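Local coordinates for broad specificity aminotransferase (Leishmania mexicana, PDB 4WB0), which probably transfers amino groups between a broad range of amino acids and 2-oxo acids with the help of pyridoxal 5'-phosphate, at residues L364-E369 and D406-V411; D24-L29 and F380-G385; G114-G119 and P139-H144; S256-M261 and S265-T270; C371-N376 and A401-D406. All blocks are in the same frame, centred on the assembly; numbering follows the deposited sequence.

In the fold
Contacts 3 and 4 are buried in the core, around the large mixed sheet, and touch where Ala115 CB packs on Thr270 O. Contact 3 is a leucine against two rings. Contact 4 is polar, with a serine and an arginine gripping an anion. The centres of contacts 1 and 5 lie about 27 and 26 Å from the chain centre. Both join helix 368-376 to helix 394-410 and share Asp406, and neither has a hydrogen bond across it. Contact 1 is at the surface and contact 5 is partly buried. Contact 2, also partly buried, joins helix 25-35, near the N-terminus, to loop 380-385. It touches contacts 1 and 5, with Ile381 O bonded to Gln375 NE2.

Contact 1: L364-E369 and D406-V411; sequences LGLSKE and DAVRNV
Leu366 packs on Val408 and Glu369 on Val411, where the loop into helix 368-376 and its first turn meet the end of helix 394-410. Two apolar touches make the contact. Leu366 CD2 meets Val408 CG2 at 3.8 Å, and these two side chains cross at about a right angle. Three residues further on in both segments, Glu369 CB lies 3.7 Å from Val411 CG1. The Glu369 chain is extended beyond CG and crosses the valine at a slant, and its OE1 is also 3.8 Å from Val411 CG1. It is therefore the aliphatic part of the glutamate, together with one carboxylate oxygen, that packs here. On Val411, CG1 stands opposite the backbone N (chi1 -177°), which directs this branch to the glutamate. Outside the pair, Leu366 also rests on Trp351, Ile381 and Cys371.

Ser367 lies between Leu366 and Glu369 and is the N-cap of helix 368-376. Its side chain caps a backbone N just past Glu369, and its own N bonds Gln370 OE1, consistent with a capping box. On the other helix, Arg409 ties back to Asn405 OD1 through NE and to Leu345 O through NH2. No other subunit touches this surface contact. Val411 is held to the last turn by its backbone N, which bonds Ala407 O at 3.0 Å.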
# COMPACT_ATOMS: atom_id res chain seq x y z
N LEU A 364 25.60 -17.22 10.33
CA LEU A 364 26.55 -17.88 11.20
C LEU A 364 27.13 -19.18 10.68
O LEU A 364 28.20 -19.58 11.10
CB LEU A 364 25.87 -18.15 12.56
CG LEU A 364 25.35 -16.91 13.26
CD1 LEU A 364 24.44 -17.23 14.44
CD2 LEU A 364 26.49 -16.03 13.71
N GLY A 365 26.40 -19.90 9.83
CA GLY A 365 26.93 -21.15 9.29
C GLY A 365 26.63 -22.35 10.16
O GLY A 365 27.23 -23.39 9.97
N LEU A 366 25.71 -22.23 11.11
CA LEU A 366 25.30 -23.34 11.95
C LEU A 366 24.24 -24.22 11.25
O LEU A 366 23.48 -23.73 10.40
CB LEU A 366 24.73 -22.81 13.26
CG LEU A 366 25.59 -21.83 14.04
CD1 LEU A 366 24.72 -21.24 15.13
CD2 LEU A 366 26.80 -22.49 14.65
N SER A 367 24.19 -25.49 11.64
CA SER A 367 23.18 -26.42 11.14
C SER A 367 21.79 -26.07 11.65
O SER A 367 21.65 -25.33 12.62
CB SER A 367 23.50 -27.84 11.56
OG SER A 367 23.49 -27.99 12.97
N LYS A 368 20.76 -26.63 11.01
CA LYS A 368 19.37 -26.43 11.42
C LYS A 368 19.18 -26.86 12.88
O LYS A 368 18.42 -26.23 13.62
CB LYS A 368 18.41 -27.22 10.52
N GLU A 369 19.88 -27.92 13.28
CA GLU A 369 19.80 -28.44 14.66
C GLU A 369 20.53 -27.54 15.67
O GLU A 369 20.10 -27.41 16.82
CB GLU A 369 20.39 -29.85 14.74
CG GLU A 369 19.56 -30.91 14.07
CD GLU A 369 20.23 -32.27 14.16
OE1 GLU A 369 21.46 -32.33 13.98
OE2 GLU A 369 19.53 -33.28 14.41
N ASP A 406 28.17 -23.56 22.86
CA ASP A 406 27.45 -24.73 23.35
C ASP A 406 26.84 -25.53 22.20
O ASP A 406 26.95 -26.75 22.17
CB ASP A 406 26.34 -24.35 24.33
CG ASP A 406 26.86 -23.87 25.66
OD1 ASP A 406 28.06 -24.11 25.95
OD2 ASP A 406 26.05 -23.27 26.41
N ALA A 407 26.19 -24.84 21.26
CA ALA A 407 25.51 -25.55 20.20
C ALA A 407 26.52 -26.37 19.39
O ALA A 407 26.29 -27.56 19.10
CB ALA A 407 24.77 -24.61 19.32
N VAL A 408 27.65 -25.76 19.09
CA VAL A 408 28.66 -26.37 18.25
C VAL A 408 29.28 -27.57 18.95
O VAL A 408 29.46 -28.64 18.36
CB VAL A 408 29.75 -25.34 17.87
CG1 VAL A 408 30.94 -26.04 17.21
CG2 VAL A 408 29.19 -24.34 16.92
N ARG A 409 29.60 -27.40 20.23
CA ARG A 409 30.27 -28.46 20.96
C ARG A 409 29.37 -29.66 21.27
O ARG A 409 29.87 -30.75 21.60
CB ARG A 409 30.86 -27.92 22.27
CG ARG A 409 32.04 -27.00 22.05
CD ARG A 409 32.60 -26.49 23.35
NE ARG A 409 33.67 -25.51 23.16
CZ ARG A 409 34.96 -25.83 23.09
NH1 ARG A 409 35.35 -27.10 23.15
NH2 ARG A 409 35.87 -24.88 22.94
N ASN A 410 28.05 -29.48 21.14
CA ASN A 410 27.11 -30.48 21.65
C ASN A 410 26.17 -31.11 20.62
O ASN A 410 25.58 -32.16 20.88
CB ASN A 410 26.28 -29.87 22.79
CG ASN A 410 27.12 -29.63 24.04
OD1 ASN A 410 27.16 -28.52 24.58
ND2 ASN A 410 27.81 -30.66 24.49
N VAL A 411 26.05 -30.48 19.45
CA VAL A 411 25.21 -31.03 18.39
C VAL A 411 26.05 -31.54 17.21
O VAL A 411 25.91 -32.70 16.80
CB VAL A 411 24.22 -29.98 17.88
CG1 VAL A 411 23.33 -30.57 16.82
CG2 VAL A 411 23.39 -29.40 19.05

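Contact 2: D24-L29 and F380-G385; sequences DPIFEL and FITLSG
The N-capped start of helix 25-35 lays Ile26 and Leu29, three residues apart, against the loop that follows strand 379-380. Leu29 does most of the touching. Its CG lies opposite the backbone N (chi1 -171°), which carries the side chain out to the loop. There CD2 sits 3.5 Å from Ile381 O and 4.0 Å from Thr382 CA, so one methyl covers the loop backbone. The carbonyl beneath it is already used, since Ile381 O accepts from Gln375 NE2. Ile26 makes a looser contact, with CD1 4.3 Å from Thr382 CG2. No hydrogen bond joins the two segments.

Each side is braced by its own bonds. Asp24, the N-cap, accepts from Phe27 N through OD1 at 3.2 Å; the bond is almost straight (178°) and uses the anti lone pair. Outside the two segments, Asp24 OD2 forms a salt bridge with a basic side chain of the neighbouring subunit. In the loop, Thr382 to Gly385 is a type I turn closed by Gly385 N to Thr382 O. Thr382 OG1 also pairs with Ser384 OG at 2.7 Å, and it bonds Arg386 N.

Helix 368-376 packs on the loop through Cys371, Glu372 and Gln375. Phe380 packs on Arg32, Ala33 and Ala36, while its backbone bonds Ala41 and Leu43, where strand 379-380 pairs in parallel with strand 41-42. The contact thus joins helix 25-35, near the N-terminus, to the C-terminal part of the chain.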
# COMPACT_ATOMS: atom_id res chain seq x y z
N ASP A 24 3.95 -16.72 7.98
CA ASP A 24 5.30 -16.27 7.64
C ASP A 24 6.26 -16.68 8.76
O ASP A 24 6.10 -16.23 9.90
CB ASP A 24 5.31 -14.74 7.43
CG ASP A 24 6.58 -14.26 6.78
OD1 ASP A 24 7.57 -14.07 7.53
OD2 ASP A 24 6.60 -14.07 5.54
N PRO A 25 7.25 -17.55 8.45
CA PRO A 25 8.12 -18.10 9.50
C PRO A 25 8.89 -17.02 10.26
O PRO A 25 8.94 -17.04 11.48
CB PRO A 25 9.08 -19.01 8.73
CG PRO A 25 8.30 -19.44 7.55
CD PRO A 25 7.51 -18.21 7.16
N ILE A 26 9.45 -16.07 9.53
CA ILE A 26 10.19 -15.00 10.18
C ILE A 26 9.27 -14.26 11.15
O ILE A 26 9.51 -14.27 12.37
CB ILE A 26 10.81 -14.03 9.13
CG1 ILE A 26 11.58 -14.82 8.06
CG2 ILE A 26 11.71 -13.00 9.81
CD1 ILE A 26 12.42 -16.04 8.59
N PHE A 27 8.20 -13.66 10.64
CA PHE A 27 7.31 -12.84 11.47
C PHE A 27 6.71 -13.65 12.63
O PHE A 27 6.37 -13.08 13.68
CB PHE A 27 6.18 -12.24 10.62
CG PHE A 27 6.52 -10.91 10.00
CD1 PHE A 27 7.33 -10.00 10.66
CD2 PHE A 27 6.02 -10.58 8.76
CE1 PHE A 27 7.65 -8.77 10.09
CE2 PHE A 27 6.33 -9.36 8.18
CZ PHE A 27 7.14 -8.45 8.85
N GLU A 28 6.61 -14.95 12.45
CA GLU A 28 6.14 -15.82 13.53
C GLU A 28 7.19 -15.96 14.61
O GLU A 28 6.91 -15.76 15.79
CB GLU A 28 5.80 -17.20 13.01
CG GLU A 28 5.16 -18.08 14.06
CD GLU A 28 4.94 -19.48 13.58
OE1 GLU A 28 5.93 -20.08 13.12
OE2 GLU A 28 3.79 -19.96 13.65
N LEU A 29 8.41 -16.33 14.19
CA LEU A 29 9.55 -16.54 15.10
C LEU A 29 9.77 -15.30 15.93
O LEU A 29 9.95 -15.41 17.14
CB LEU A 29 10.82 -16.94 14.31
CG LEU A 29 12.01 -17.41 15.16
CD1 LEU A 29 11.69 -18.68 15.91
CD2 LEU A 29 13.25 -17.61 14.33
N PHE A 380 17.28 -16.22 19.66
CA PHE A 380 16.36 -16.38 18.54
C PHE A 380 16.97 -15.92 17.25
O PHE A 380 16.87 -14.78 16.84
CB PHE A 380 15.03 -15.69 18.86
CG PHE A 380 14.36 -16.30 20.06
CD1 PHE A 380 13.64 -17.48 19.94
CD2 PHE A 380 14.52 -15.74 21.32
CE1 PHE A 380 13.04 -18.06 21.02
CE2 PHE A 380 13.93 -16.32 22.42
CZ PHE A 380 13.19 -17.49 22.27
N ILE A 381 17.64 -16.88 16.62
CA ILE A 381 18.17 -16.70 15.27
C ILE A 381 17.36 -17.58 14.35
O ILE A 381 16.66 -18.45 14.82
CB ILE A 381 19.65 -17.08 15.19
CG1 ILE A 381 19.85 -18.57 15.48
CG2 ILE A 381 20.43 -16.24 16.20
CD1 ILE A 381 21.28 -19.04 15.33
N THR A 382 17.45 -17.36 13.06
CA THR A 382 16.57 -18.08 12.14
C THR A 382 17.11 -19.45 11.95
O THR A 382 18.26 -19.73 12.29
CB THR A 382 16.45 -17.41 10.75
OG1 THR A 382 17.70 -17.53 10.04
CG2 THR A 382 16.06 -15.97 10.88
N LEU A 383 16.29 -20.33 11.41
CA LEU A 383 16.73 -21.70 11.19
C LEU A 383 17.85 -21.83 10.15
O LEU A 383 18.56 -22.84 10.14
CB LEU A 383 15.54 -22.58 10.79
CG LEU A 383 14.66 -22.98 11.96
CD1 LEU A 383 13.39 -23.65 11.45
CD2 LEU A 383 15.41 -23.89 12.93
N SER A 384 17.99 -20.82 9.31
CA SER A 384 19.06 -20.74 8.32
C SER A 384 20.37 -20.17 8.88
O SER A 384 21.35 -20.01 8.16
CB SER A 384 18.60 -19.88 7.14
OG SER A 384 18.29 -18.55 7.56
N GLY A 385 20.35 -19.83 10.18
CA GLY A 385 21.52 -19.28 10.86
C GLY A 385 21.68 -17.77 10.73
O GLY A 385 22.79 -17.24 10.94

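Contact 3: G114-G119 and P139-H144; sequences GALSLG and PTWPNH
Leu116 of helix 111-123 reaches across to Trp141, just before helix 142-150, and His144, in its first turn. Its CB points toward that segment but is still too far away to touch it. CG lies beside the backbone N and opposite the carbonyl carbon (chi1 -70°), and the side chain then forks. CD1 does the touching. It is 3.8 Å from Trp141 CZ3 and also 3.8 Å from His144 CD2. It lies near the plane of both rings, at their edges and not over their faces. The other branch is further off, with Leu116 CD2 4.3 Å from His144 NE2. The leucine also packs on Ile147, Phe221 and Asp223.

The two rings are set by their own surroundings. The CB of Trp141 stands 4.1 Å above the imidazole plane, over its centre. Asn143 CB covers one face of the indole in the same way, 3.5 Å above it. His144 is gripped at both nitrogens: ND1 pairs with Thr140 OG1 at 2.9 Å, and NE2 bonds Asp223 OD2. Thr140 OG1 bonds His190 NE2 as well. The nearest atoms of the Trp141 side chain and a bound cacodylate are about 4 Å apart. In related aminotransferases the matching tryptophan stacks on the cofactor ring, and the matching aspartate meets the pyridine nitrogen.

The leucine methyl can offer only packing, so it fills the join between the ring edges. The two polar bonds probably fix the rotation of the imidazole, so that His144, as a second-shell residue, probably helps to position Asp223.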
# COMPACT_ATOMS: atom_id res chain seq x y z
N GLY A 114 6.82 -3.00 -1.41
CA GLY A 114 5.97 -2.38 -2.41
C GLY A 114 6.67 -2.11 -3.73
O GLY A 114 6.08 -2.36 -4.79
N ALA A 115 7.91 -1.61 -3.68
CA ALA A 115 8.66 -1.37 -4.91
C ALA A 115 9.02 -2.71 -5.58
O ALA A 115 8.95 -2.78 -6.79
CB ALA A 115 9.93 -0.53 -4.65
N LEU A 116 9.33 -3.74 -4.81
CA LEU A 116 9.60 -5.08 -5.39
C LEU A 116 8.38 -5.69 -6.07
O LEU A 116 8.46 -6.21 -7.19
CB LEU A 116 10.11 -6.03 -4.33
CG LEU A 116 11.53 -5.72 -3.82
CD1 LEU A 116 11.83 -6.46 -2.47
CD2 LEU A 116 12.60 -6.13 -4.87
N SER A 117 7.23 -5.64 -5.40
CA SER A 117 5.99 -6.13 -6.01
C SER A 117 5.64 -5.33 -7.26
O SER A 117 5.35 -5.91 -8.31
CB SER A 117 4.83 -6.07 -5.01
OG SER A 117 3.66 -6.61 -5.63
N LEU A 118 5.64 -4.02 -7.14
CA LEU A 118 5.32 -3.16 -8.27
C LEU A 118 6.28 -3.37 -9.44
O LEU A 118 5.84 -3.50 -10.58
CB LEU A 118 5.36 -1.68 -7.85
CG LEU A 118 4.98 -0.71 -8.93
CD1 LEU A 118 3.57 -0.96 -9.44
CD2 LEU A 118 5.13 0.76 -8.40
N GLY A 119 7.57 -3.44 -9.13
CA GLY A 119 8.57 -3.66 -10.20
C GLY A 119 8.45 -5.02 -10.86
O GLY A 119 8.52 -5.14 -12.10
N PRO A 139 21.86 -17.97 -1.13
CA PRO A 139 20.48 -17.77 -0.61
C PRO A 139 19.94 -16.34 -0.74
O PRO A 139 20.73 -15.47 -1.14
CB PRO A 139 20.62 -18.19 0.86
CG PRO A 139 22.03 -17.90 1.23
CD PRO A 139 22.86 -18.00 -0.04
N THR A 140 18.65 -16.08 -0.44
CA THR A 140 18.14 -14.68 -0.44
C THR A 140 16.89 -14.54 0.49
O THR A 140 16.27 -15.52 0.83
CB THR A 140 17.78 -14.18 -1.93
OG1 THR A 140 17.51 -12.76 -1.97
CG2 THR A 140 16.56 -14.92 -2.48
N TRP A 141 16.57 -13.33 0.91
CA TRP A 141 15.30 -13.06 1.58
C TRP A 141 14.20 -14.05 1.07
O TRP A 141 13.86 -14.06 -0.11
CB TRP A 141 14.90 -11.61 1.31
CG TRP A 141 13.87 -11.08 2.21
CD1 TRP A 141 13.60 -11.47 3.49
CD2 TRP A 141 12.96 -10.03 1.90
NE1 TRP A 141 12.57 -10.72 4.00
CE2 TRP A 141 12.16 -9.82 3.05
CE3 TRP A 141 12.74 -9.23 0.77
CZ2 TRP A 141 11.15 -8.87 3.10
CZ3 TRP A 141 11.73 -8.27 0.82
CH2 TRP A 141 10.95 -8.10 1.98
N PRO A 142 13.69 -14.93 1.95
CA PRO A 142 12.69 -15.88 1.41
C PRO A 142 11.40 -15.15 0.87
O PRO A 142 10.66 -15.70 0.04
CB PRO A 142 12.40 -16.78 2.62
CG PRO A 142 12.65 -15.85 3.84
CD PRO A 142 13.79 -14.97 3.42
N ASN A 143 11.20 -13.88 1.23
CA ASN A 143 10.02 -13.15 0.78
C ASN A 143 10.20 -12.73 -0.64
O ASN A 143 9.21 -12.51 -1.34
CB ASN A 143 9.71 -11.93 1.68
CG ASN A 143 8.22 -11.44 1.57
OD1 ASN A 143 7.31 -12.23 1.27
ND2 ASN A 143 7.99 -10.15 1.83
N HIS A 144 11.46 -12.58 -1.10
CA HIS A 144 11.68 -12.32 -2.48
C HIS A 144 11.00 -13.33 -3.40
O HIS A 144 10.38 -12.95 -4.40
CB HIS A 144 13.17 -12.41 -2.85
CG HIS A 144 13.94 -11.14 -2.70
ND1 HIS A 144 15.31 -11.10 -2.83
CD2 HIS A 144 13.54 -9.86 -2.49
CE1 HIS A 144 15.73 -9.86 -2.69
NE2 HIS A 144 14.68 -9.08 -2.50

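Contact 4: S256-M261 and S265-T270; sequences SFSKNM and SERAGT. With CAC (cacodylate ion), chain C.
An anion pocket lies where Ser258, after strand 252-256, faces Arg267, just before strand 268-274. A cacodylate, probably from the crystallisation liquor, occupies it. Ser258 OG donates to cacodylate O1 at 2.6 Å. Arg267 meets the ion edge-on, with the arsenic near the guanidinium plane. NH1 donates to O1 at 2.9 Å and NH2 to O2 at 2.7 Å. The arginine starts out pointing away from the other segment. Bends at chi2 and chi3 fold it back to the ion (-57° and -58°). Thr113 OG1 also bonds the ion, and Ser111 OG bonds both Ser256 OG and Ser258 OG.

The backbones of the two segments are also tied together. Ser256 and Gly269 form an antiparallel non-hydrogen-bonded pair with CA atoms 4.4 Å apart. Next to the pair, Phe257 N donates to Ala268 O at 3.0 Å. The same oxygen lies at the edge of the Phe257 ring, near its plane, and Phe257 CB packs on Ala268 CB. A water links Ser258 OG to Ala268 N. Ser256 OG accepts from Ser258 N at 3.0 Å, an ST turn that helps to shape the loop.

Backbone atoms of the neighbouring subunit bond Arg267 NH2 and Glu266 OE1, so the pocket lies close to the dimer interface. In related aminotransferases the lysine matching Lys259 carries the cofactor, and the matching serines and arginine hold its phosphate, so the cacodylate probably marks the phosphate site of this enzyme.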
# COMPACT_ATOMS: atom_id res chain seq x y z
N SER A 256 14.14 1.31 -0.10
CA SER A 256 13.48 1.37 1.22
C SER A 256 14.16 2.36 2.18
O SER A 256 15.40 2.44 2.21
CB SER A 256 13.46 0.02 1.86
OG SER A 256 12.94 0.05 3.20
N PHE A 257 13.35 3.08 2.94
CA PHE A 257 13.81 3.91 4.06
C PHE A 257 13.48 3.31 5.43
O PHE A 257 13.61 3.96 6.47
CB PHE A 257 13.23 5.31 3.89
CG PHE A 257 13.90 6.06 2.79
CD1 PHE A 257 13.42 5.94 1.50
CD2 PHE A 257 15.04 6.81 3.02
CE1 PHE A 257 14.03 6.55 0.48
CE2 PHE A 257 15.66 7.47 1.95
CZ PHE A 257 15.15 7.30 0.67
N SER A 258 13.03 2.05 5.46
CA SER A 258 12.68 1.46 6.74
C SER A 258 13.86 1.35 7.67
O SER A 258 13.75 1.64 8.87
CB SER A 258 12.10 0.05 6.55
OG SER A 258 10.88 0.13 5.82
N LYS A 259 14.97 0.86 7.14
CA LYS A 259 16.09 0.56 8.00
C LYS A 259 17.04 1.75 8.23
O LYS A 259 17.41 1.98 9.38
CB LYS A 259 16.89 -0.66 7.46
CG LYS A 259 16.21 -2.04 7.74
CD LYS A 259 15.59 -2.57 6.47
CE LYS A 259 14.44 -3.60 6.73
NZ LYS A 259 14.77 -4.68 7.67
N ASN A 260 17.44 2.46 7.16
CA ASN A 260 18.44 3.53 7.29
C ASN A 260 17.85 4.81 7.90
O ASN A 260 18.58 5.59 8.47
CB ASN A 260 19.13 3.84 5.93
CG ASN A 260 18.17 4.12 4.77
OD1 ASN A 260 16.99 4.46 4.93
ND2 ASN A 260 18.70 3.96 3.56
N MET A 261 16.54 4.99 7.84
CA MET A 261 15.91 6.12 8.54
C MET A 261 15.00 5.66 9.69
O MET A 261 14.45 6.47 10.40
CB MET A 261 15.16 6.97 7.47
CG MET A 261 15.21 8.41 7.66
SD MET A 261 14.40 9.28 6.25
CE MET A 261 15.78 9.85 5.22
N SER A 265 7.42 1.62 10.15
CA SER A 265 5.97 1.65 10.21
C SER A 265 5.35 2.59 9.19
O SER A 265 4.13 2.52 9.02
CB SER A 265 5.49 2.04 11.59
OG SER A 265 6.08 3.25 12.02
N GLU A 266 6.13 3.43 8.51
CA GLU A 266 5.50 4.44 7.68
C GLU A 266 5.58 4.07 6.19
O GLU A 266 4.88 4.67 5.38
CB GLU A 266 6.05 5.85 7.99
CG GLU A 266 5.68 6.34 9.43
CD GLU A 266 4.24 5.95 9.91
OE1 GLU A 266 3.21 6.10 9.14
OE2 GLU A 266 4.16 5.46 11.08
N ARG A 267 6.35 3.04 5.85
CA ARG A 267 6.32 2.42 4.52
C ARG A 267 6.74 3.37 3.37
O ARG A 267 6.02 3.58 2.43
CB ARG A 267 4.91 1.84 4.26
CG ARG A 267 4.24 1.13 5.44
CD ARG A 267 4.99 -0.04 6.09
NE ARG A 267 5.28 -1.11 5.16
CZ ARG A 267 6.51 -1.55 4.90
NH1 ARG A 267 7.58 -1.04 5.52
NH2 ARG A 267 6.68 -2.54 4.02
N ALA A 268 7.95 3.91 3.48
CA ALA A 268 8.46 4.88 2.53
C ALA A 268 9.54 4.28 1.64
O ALA A 268 10.58 3.81 2.12
CB ALA A 268 9.05 6.10 3.32
N GLY A 269 9.27 4.22 0.35
CA GLY A 269 10.29 3.76 -0.59
C GLY A 269 10.03 4.28 -1.97
O GLY A 269 9.11 5.07 -2.18
N THR A 270 10.83 3.84 -2.93
CA THR A 270 10.62 4.26 -4.34
C THR A 270 10.93 3.09 -5.27
O THR A 270 11.73 2.17 -4.93
CB THR A 270 11.52 5.44 -4.80
OG1 THR A 270 12.89 5.01 -4.83
CG2 THR A 270 11.37 6.71 -3.91
AS CAC C . 10.42 -3.29 3.85
O1 CAC C . 10.17 -2.36 5.32
O2 CAC C . 9.03 -3.26 2.82
C1 CAC C . 12.08 -2.79 2.94
C2 CAC C . 10.67 -5.16 4.36
O HOH W 1 9.67 2.71 5.41

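Contact 5: C371-N376 and A401-D406; sequences CEYCQN and AQTIND
Tyr373 and Cys374 of helix 368-376 face Thr403 and Asp406 of helix 394-410. The two segments run at 135° to each other, midway between perpendicular and antiparallel, and their axes come within 9.5 Å.

Methyl and sulfur packing forms one half. Thr403 CG2 lies 3.7 Å from Cys374 SG and 3.8 Å from Cys374 CA. This methyl is opposite the backbone N of its own residue. Ile379 touches both Cys374 and Thr403 from strand 379-380.

The tyrosine forms the other half. Its CG is also opposite the backbone N (chi1 -175°), which sends the ring across to the second helix. OH reaches Asp406 CB at 3.4 Å, and CE1 is 3.8 Å from the same carbon. The ring and the carboxylate planes stand 79° apart. His377 meets the ring.

Some polar groups bond away from the join. Thr403 OG1 bonds Met399 O, one turn back, and Asn405 OD1 bonds Thr347 OG1. No hydrogen bond crosses between the segments, so this helix pair is held here by van der Waals packing, even though a hydroxyl, a thiol and an acid all lie at the join.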
# COMPACT_ATOMS: atom_id res chain seq x y z
N CYS A 371 20.84 -24.37 15.14
CA CYS A 371 19.99 -23.20 15.20
C CYS A 371 18.80 -23.47 16.11
O CYS A 371 18.35 -22.57 16.82
CB CYS A 371 19.52 -22.80 13.81
SG CYS A 371 20.85 -22.09 12.81
N GLU A 372 18.29 -24.70 16.07
CA GLU A 372 17.15 -25.09 16.90
C GLU A 372 17.54 -25.10 18.37
O GLU A 372 16.77 -24.65 19.22
CB GLU A 372 16.62 -26.47 16.48
CG GLU A 372 15.68 -26.37 15.26
CD GLU A 372 15.30 -27.73 14.68
OE1 GLU A 372 15.75 -28.75 15.21
OE2 GLU A 372 14.53 -27.75 13.69
N TYR A 373 18.74 -25.61 18.65
CA TYR A 373 19.35 -25.52 19.96
C TYR A 373 19.32 -24.07 20.45
O TYR A 373 18.74 -23.78 21.50
CB TYR A 373 20.79 -26.06 19.90
CG TYR A 373 21.52 -26.12 21.22
CD1 TYR A 373 22.18 -25.00 21.73
CD2 TYR A 373 21.57 -27.30 21.96
CE1 TYR A 373 22.88 -25.06 22.93
CE2 TYR A 373 22.25 -27.37 23.16
CZ TYR A 373 22.90 -26.25 23.64
OH TYR A 373 23.59 -26.31 24.83
N CYS A 374 19.89 -23.15 19.66
CA CYS A 374 19.96 -21.74 20.05
C CYS A 374 18.60 -21.15 20.44
O CYS A 374 18.45 -20.54 21.51
CB CYS A 374 20.55 -20.92 18.90
SG CYS A 374 22.35 -21.18 18.67
N GLN A 375 17.62 -21.34 19.56
CA GLN A 375 16.26 -20.89 19.77
C GLN A 375 15.69 -21.45 21.08
O GLN A 375 14.89 -20.80 21.75
CB GLN A 375 15.38 -21.33 18.60
CG GLN A 375 15.69 -20.65 17.29
CD GLN A 375 15.02 -21.34 16.12
OE1 GLN A 375 14.33 -22.36 16.30
NE2 GLN A 375 15.23 -20.82 14.93
N ASN A 376 16.11 -22.66 21.43
CA ASN A 376 15.59 -23.31 22.62
C ASN A 376 16.32 -22.87 23.88
O ASN A 376 15.91 -23.23 24.98
CB ASN A 376 15.68 -24.82 22.46
CG ASN A 376 14.69 -25.36 21.45
OD1 ASN A 376 13.73 -24.67 21.07
ND2 ASN A 376 14.93 -26.58 21.01
N ALA A 401 27.49 -15.70 21.66
CA ALA A 401 28.72 -16.46 21.54
C ALA A 401 28.70 -17.72 22.41
O ALA A 401 29.02 -18.81 21.93
CB ALA A 401 29.90 -15.59 21.92
N GLN A 402 28.29 -17.57 23.67
CA GLN A 402 28.25 -18.71 24.61
C GLN A 402 27.31 -19.81 24.10
O GLN A 402 27.64 -20.99 24.13
CB GLN A 402 27.83 -18.23 26.01
CG GLN A 402 28.92 -17.40 26.69
CD GLN A 402 28.42 -16.42 27.80
OE1 GLN A 402 27.30 -16.54 28.33
NE2 GLN A 402 29.27 -15.45 28.13
N THR A 403 26.17 -19.41 23.56
CA THR A 403 25.21 -20.37 23.05
C THR A 403 25.71 -21.00 21.75
O THR A 403 25.53 -22.19 21.55
CB THR A 403 23.86 -19.71 22.86
OG1 THR A 403 23.40 -19.22 24.14
CG2 THR A 403 22.86 -20.73 22.33
N ILE A 404 26.34 -20.22 20.87
CA ILE A 404 26.99 -20.79 19.68
C ILE A 404 28.01 -21.83 20.11
O ILE A 404 28.02 -22.97 19.61
CB ILE A 404 27.69 -19.70 18.83
CG1 ILE A 404 26.64 -18.84 18.17
CG2 ILE A 404 28.55 -20.32 17.74
CD1 ILE A 404 27.16 -17.52 17.57
N ASN A 405 28.87 -21.45 21.03
CA ASN A 405 29.86 -22.38 21.57
C ASN A 405 29.23 -23.68 22.07
O ASN A 405 29.69 -24.78 21.75
CB ASN A 405 30.65 -21.73 22.71
CG ASN A 405 31.71 -22.64 23.28
OD1 ASN A 405 32.64 -23.03 22.58
ND2 ASN A 405 31.58 -22.96 24.56
N ASP A 406 28.17 -23.56 22.86
CA ASP A 406 27.45 -24.73 23.35
C ASP A 406 26.84 -25.53 22.20
O ASP A 406 26.95 -26.75 22.17
CB ASP A 406 26.34 -24.35 24.33
CG ASP A 406 26.86 -23.87 25.66
OD1 ASP A 406 28.06 -24.11 25.95
OD2 ASP A 406 26.05 -23.27 26.41